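Local coordinates for trwC protein (Escherichia coli, PDB 1OMH), which is the relaxase domain of a plasmid conjugation protein that recognises and processes the DNA of the origin of transfer, at residues H202-L207 with F219-I224. Numbering follows the deposited sequence.
Sequences HELQKL and FDLAHI
Leu-204 is the one helix residue of 202-207 that touches 219-224, and it meets two side chains there, Phe-219 and Leu-221. Its CB points from the helix toward the strand. CG lies anti to the carbonyl carbon (chi1 -69°), which carries the branch point outward beside the backbone N. CG splits into CD1, which makes the contacts, and CD2, which has no atom of 219-224 within 4.5 Å. Leu-204 CD1 lies 3.6 Å from Phe-219 CE2, at the edge of the ring and near its plane. Phe-219 CZ is 3.9 Å from Leu-204 CD1. On the strand side, Phe-219 holds CG between its backbone N and its carbonyl carbon (chi1 70°); this, together with a chi2 of -92°, turns the CE2–CZ side of the ring to Leu-204 CD1. The second partner is looser: Leu-221 brings its CD2 to 4.3 Å from Leu-204 CD1. One methyl thus meets an aromatic edge and another methyl, in directions roughly at right angles. No hydrogen bond crosses the contact, and the three touching residues are buried. The backbones stay well apart, with Leu-204 CA 9.0 Å from Leu-221 CA. Asp-220 points away from the helix, as suits the alternation of a strand. Its OD1 hydrogen-bonds to Ser-93 OG, which Leu-221 N also meets. After Leu-221 the chain makes a type I turn to Ile-224. The contact is apolar packing away from the metal-binding histidines, but its nearest atom is about 4 Å from the bound DNA. It joins the end of helix 189-206 to the two-stranded antiparallel sheet that follows it, 211-213 with 219-221. Leu-211 of the partner strand touches both Phe-219 and Leu-221, while Leu-204 also packs on Ile-106 of helix 104-122 and Val-94 of helix 92-99.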
loop_
_atom_site.group_PDB
_atom_site.type_symbol
_atom_site.label_atom_id
_atom_site.label_comp_id
_atom_site.label_asym_id
_atom_site.label_seq_id
_atom_site.Cartn_x
_atom_site.Cartn_y
_atom_site.Cartn_z
ATOM N N HIS B 202 8.983 15.318 3.794
ATOM C CA HIS B 202 10.342 15.809 3.604
ATOM C C HIS B 202 10.627 15.991 2.118
ATOM O O HIS B 202 11.152 17.020 1.697
ATOM C CB HIS B 202 11.349 14.824 4.209
ATOM C CG HIS B 202 12.776 15.248 4.053
ATOM N ND1 HIS B 202 13.282 16.393 4.632
ATOM C CD2 HIS B 202 13.805 14.681 3.382
ATOM C CE1 HIS B 202 14.560 16.512 4.325
ATOM N NE2 HIS B 202 14.904 15.485 3.567
ATOM N N GLU B 203 10.277 14.985 1.325
ATOM C CA GLU B 203 10.495 15.036 -0.115
ATOM C C GLU B 203 9.689 16.148 -0.775
ATOM O O GLU B 203 10.171 16.810 -1.700
ATOM C CB GLU B 203 10.127 13.696 -0.752
ATOM C CG GLU B 203 11.076 12.573 -0.411
ATOM C CD GLU B 203 12.494 12.874 -0.848
ATOM O OE1 GLU B 203 12.681 13.288 -2.013
ATOM O OE2 GLU B 203 13.420 12.692 -0.032
ATOM N N LEU B 204 8.460 16.341 -0.307
ATOM C CA LEU B 204 7.582 17.374 -0.851
ATOM C C LEU B 204 8.102 18.767 -0.531
ATOM O O LEU B 204 8.023 19.678 -1.358
ATOM C CB LEU B 204 6.164 17.215 -0.293
ATOM C CG LEU B 204 5.426 15.968 -0.784
ATOM C CD1 LEU B 204 4.086 15.845 -0.083
ATOM C CD2 LEU B 204 5.242 16.063 -2.295
ATOM N N GLN B 205 8.628 18.936 0.674
ATOM C CA GLN B 205 9.161 20.230 1.059
ATOM C C GLN B 205 10.391 20.568 0.228
ATOM O O GLN B 205 10.644 21.732 -0.054
ATOM C CB GLN B 205 9.472 20.241 2.552
ATOM C CG GLN B 205 8.211 20.422 3.364
ATOM C CD GLN B 205 8.420 20.239 4.842
ATOM O OE1 GLN B 205 7.580 20.645 5.649
ATOM N NE2 GLN B 205 9.531 19.612 5.212
ATOM N N LYS B 206 11.135 19.548 -0.190
ATOM C CA LYS B 206 12.314 19.771 -1.017
ATOM C C LYS B 206 11.900 20.309 -2.380
ATOM O O LYS B 206 12.704 20.915 -3.087
ATOM C CB LYS B 206 13.096 18.469 -1.212
ATOM C CG LYS B 206 14.325 18.345 -0.338
ATOM C CD LYS B 206 15.254 17.238 -0.827
ATOM C CE LYS B 206 14.647 15.858 -0.650
ATOM N NZ LYS B 206 15.633 14.786 -0.976
ATOM N N LEU B 207 10.642 20.082 -2.747
ATOM C CA LEU B 207 10.121 20.542 -4.032
ATOM C C LEU B 207 9.531 21.938 -3.913
ATOM O O LEU B 207 9.087 22.523 -4.901
ATOM C CB LEU B 207 9.056 19.564 -4.551
ATOM C CG LEU B 207 9.529 18.122 -4.781
ATOM C CD1 LEU B 207 8.365 17.280 -5.286
ATOM C CD2 LEU B 207 10.672 18.098 -5.791
ATOM N N PHE B 219 -1.295 15.319 6.671
ATOM C CA PHE B 219 -1.117 16.622 6.049
ATOM C C PHE B 219 -1.598 16.629 4.604
ATOM O O PHE B 219 -1.812 15.583 3.995
ATOM C CB PHE B 219 0.357 17.036 6.057
ATOM C CG PHE B 219 1.219 16.227 5.129
ATOM C CD1 PHE B 219 1.864 15.084 5.582
ATOM C CD2 PHE B 219 1.372 16.600 3.795
ATOM C CE1 PHE B 219 2.646 14.318 4.729
ATOM C CE2 PHE B 219 2.154 15.838 2.926
ATOM C CZ PHE B 219 2.797 14.692 3.395
ATOM N N ASP B 220 -1.764 17.833 4.071
ATOM C CA ASP B 220 -2.170 18.049 2.689
ATOM C C ASP B 220 -1.412 19.293 2.247
ATOM O O ASP B 220 -0.898 20.038 3.084
ATOM C CB ASP B 220 -3.679 18.297 2.593
ATOM C CG ASP B 220 -4.462 17.029 2.309
ATOM O OD1 ASP B 220 -4.279 16.447 1.216
ATOM O OD2 ASP B 220 -5.254 16.617 3.179
ATOM N N LEU B 221 -1.320 19.508 0.942
ATOM C CA LEU B 221 -0.640 20.684 0.431
ATOM C C LEU B 221 -1.474 21.894 0.849
ATOM O O LEU B 221 -2.681 21.933 0.619
ATOM C CB LEU B 221 -0.523 20.598 -1.088
ATOM C CG LEU B 221 0.209 19.343 -1.577
ATOM C CD1 LEU B 221 0.294 19.358 -3.097
ATOM C CD2 LEU B 221 1.602 19.293 -0.968
ATOM N N ALA B 222 -0.823 22.881 1.460
ATOM C CA ALA B 222 -1.499 24.080 1.954
ATOM C C ALA B 222 -2.339 24.892 0.960
ATOM O O ALA B 222 -3.274 25.579 1.366
ATOM C CB ALA B 222 -0.479 25.001 2.628
ATOM N N HIS B 223 -2.032 24.818 -0.329
ATOM C CA HIS B 223 -2.791 25.604 -1.300
ATOM C C HIS B 223 -4.071 24.948 -1.826
ATOM O O HIS B 223 -4.743 25.507 -2.695
ATOM C CB HIS B 223 -1.897 26.002 -2.477
ATOM C CG HIS B 223 -1.272 24.839 -3.185
ATOM N ND1 HIS B 223 -0.311 24.043 -2.604
ATOM C CD2 HIS B 223 -1.465 24.354 -4.434
ATOM C CE1 HIS B 223 0.067 23.115 -3.470
ATOM N NE2 HIS B 223 -0.617 23.282 -4.585
ATOM N N ILE B 224 -4.409 23.771 -1.305
ATOM C CA ILE B 224 -5.620 23.076 -1.734
ATOM C C ILE B 224 -6.483 22.866 -0.493
ATOM O O ILE B 224 -6.059 22.201 0.453
ATOM C CB ILE B 224 -5.271 21.720 -2.392
ATOM C CG1 ILE B 224 -4.355 21.957 -3.597
ATOM C CG2 ILE B 224 -6.541 21.005 -2.834
ATOM C CD1 ILE B 224 -3.908 20.694 -4.302
#